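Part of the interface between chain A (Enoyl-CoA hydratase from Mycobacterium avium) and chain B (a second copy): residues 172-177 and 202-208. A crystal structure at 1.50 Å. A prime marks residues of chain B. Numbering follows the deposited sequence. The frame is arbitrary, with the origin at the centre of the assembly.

Chain A 172-177: YLTGEK
Chain B (202-208) QLVTDVG

A helix end in chain A, residues 172-174, packs against a helix of chain B, with Thr174 and Val207′ in register at 4.6 Å between their CA atoms. Gly175 then leaves the helix with phi/psi 67/15, a positive phi that favours glycine, and Glu176 and Lys177 continue extended, near -63/143 and -82/141.

The direct contact is van der Waals; no hydrogen bond joins the stretches without water. Thr174 (chi1 p) offers its methyl to two aliphatic side chains: CG2 lies 3.9 Å from Val207′ CG2 (chi1 t) and 4.0 Å from Leu203′ CD2 (m, t). Backbone packs closely too, with Leu173 O 3.6 Å from Val207′ CA and Thr174 O 3.5 Å from Asp206′ CB, the CB that points toward chain A. In all, 270 Å² is buried.

Threonine suits its place because its hydroxyl stays within chain A: Thr174 OG1 donates to Glu176 OE1 at 2.7 Å and accepts from Glu176 N at 3.3 Å. This helps fix Glu176 (chi1 m, chi2 t, chi3 -71°).

Water supplies the polar links. One molecule donates to Leu173 O and Asp206′ O, both at 3.1 Å. Another donates to Glu176 OE2 at 2.9 Å and Asp206′ OD2 at 3.0 Å, bridging like-charged carboxylates whose OE2 and OD2 atoms are 4.3 Å apart.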

# COMPACT_ATOMS: atom_id res chain seq x y z
N TYR A 172 -1.81 8.98 13.61
CA TYR A 172 -1.17 8.53 14.88
C TYR A 172 -0.50 9.69 15.67
O TYR A 172 -0.49 9.69 16.92
CB TYR A 172 -0.10 7.43 14.60
CG TYR A 172 -0.56 5.94 14.49
CD1 TYR A 172 -1.76 5.59 13.87
CD2 TYR A 172 0.27 4.89 14.94
CE1 TYR A 172 -2.16 4.24 13.75
CE2 TYR A 172 -0.13 3.54 14.83
CZ TYR A 172 -1.33 3.22 14.22
OH TYR A 172 -1.72 1.88 14.11
N LEU A 173 0.06 10.67 14.95
CA LEU A 173 0.86 11.75 15.58
C LEU A 173 0.11 13.08 15.79
O LEU A 173 0.42 13.80 16.76
CB LEU A 173 2.18 11.96 14.80
CG LEU A 173 3.10 10.73 14.69
CD1 LEU A 173 4.27 10.98 13.74
CD2 LEU A 173 3.59 10.25 16.07
N THR A 174 -0.86 13.40 14.93
CA THR A 174 -1.65 14.65 15.07
C THR A 174 -2.91 14.55 15.95
O THR A 174 -3.37 15.57 16.49
CB THR A 174 -2.11 15.23 13.69
OG1 THR A 174 -3.12 14.36 13.13
CG2 THR A 174 -0.93 15.41 12.71
N GLY A 175 -3.49 13.36 16.05
CA GLY A 175 -4.78 13.19 16.77
C GLY A 175 -6.00 13.86 16.13
O GLY A 175 -7.04 13.99 16.79
N GLU A 176 -5.91 14.27 14.87
CA GLU A 176 -7.02 14.97 14.17
C GLU A 176 -8.28 14.09 14.01
O GLU A 176 -8.18 12.87 13.74
CB GLU A 176 -6.58 15.42 12.77
CG GLU A 176 -5.55 16.56 12.68
CD GLU A 176 -4.86 16.64 11.32
OE1 GLU A 176 -4.04 15.75 10.99
OE2 GLU A 176 -5.13 17.60 10.56
N LYS A 177 -9.46 14.72 14.15
CA LYS A 177 -10.74 14.08 13.84
C LYS A 177 -11.03 14.13 12.33
O LYS A 177 -10.78 15.15 11.68
CB LYS A 177 -11.87 14.78 14.61
CG LYS A 177 -13.21 14.03 14.58
CD LYS A 177 -14.34 14.85 15.22
CE LYS A 177 -14.16 15.02 16.71
NZ LYS A 177 -15.21 15.94 17.24
N GLN B 202 -0.57 24.72 11.71
CA GLN B 202 -1.65 23.87 12.24
C GLN B 202 -1.16 22.47 12.65
O GLN B 202 -1.56 21.96 13.72
CB GLN B 202 -2.85 23.78 11.29
CG GLN B 202 -4.08 23.10 11.93
CD GLN B 202 -4.56 23.79 13.21
OE1 GLN B 202 -4.63 23.17 14.28
NE2 GLN B 202 -4.89 25.07 13.10
N LEU B 203 -0.32 21.85 11.81
CA LEU B 203 0.24 20.53 12.12
C LEU B 203 1.12 20.54 13.38
O LEU B 203 1.03 19.62 14.21
CB LEU B 203 0.99 19.91 10.90
CG LEU B 203 0.17 19.49 9.68
CD1 LEU B 203 1.06 19.35 8.42
CD2 LEU B 203 -0.63 18.20 9.92
N VAL B 204 1.96 21.57 13.54
CA VAL B 204 2.80 21.73 14.74
C VAL B 204 1.96 21.90 16.03
O VAL B 204 2.27 21.28 17.07
CB VAL B 204 3.83 22.90 14.53
CG1 VAL B 204 4.45 23.36 15.86
CG2 VAL B 204 4.91 22.49 13.52
N THR B 205 0.88 22.69 15.96
CA THR B 205 -0.07 22.86 17.07
C THR B 205 -0.67 21.50 17.50
O THR B 205 -0.67 21.16 18.69
CB THR B 205 -1.18 23.90 16.72
OG1 THR B 205 -0.58 25.18 16.46
CG2 THR B 205 -2.18 24.06 17.87
N ASP B 206 -1.15 20.71 16.53
CA ASP B 206 -1.78 19.42 16.85
C ASP B 206 -0.79 18.34 17.38
O ASP B 206 -1.09 17.66 18.37
CB ASP B 206 -2.61 18.93 15.65
CG ASP B 206 -3.84 19.81 15.39
OD1 ASP B 206 -4.28 20.55 16.31
OD2 ASP B 206 -4.39 19.76 14.26
N VAL B 207 0.36 18.20 16.74
CA VAL B 207 1.41 17.27 17.23
C VAL B 207 1.88 17.66 18.66
O VAL B 207 2.05 16.79 19.53
CB VAL B 207 2.60 17.15 16.22
CG1 VAL B 207 3.73 16.28 16.79
CG2 VAL B 207 2.13 16.56 14.89
N GLY B 208 2.06 18.95 18.90
CA GLY B 208 2.51 19.45 20.22
C GLY B 208 1.60 19.18 21.41
O GLY B 208 2.06 19.26 22.56
O HOH W 1 -1.23 14.68 19.25
O HOH W 2 -3.44 19.80 11.45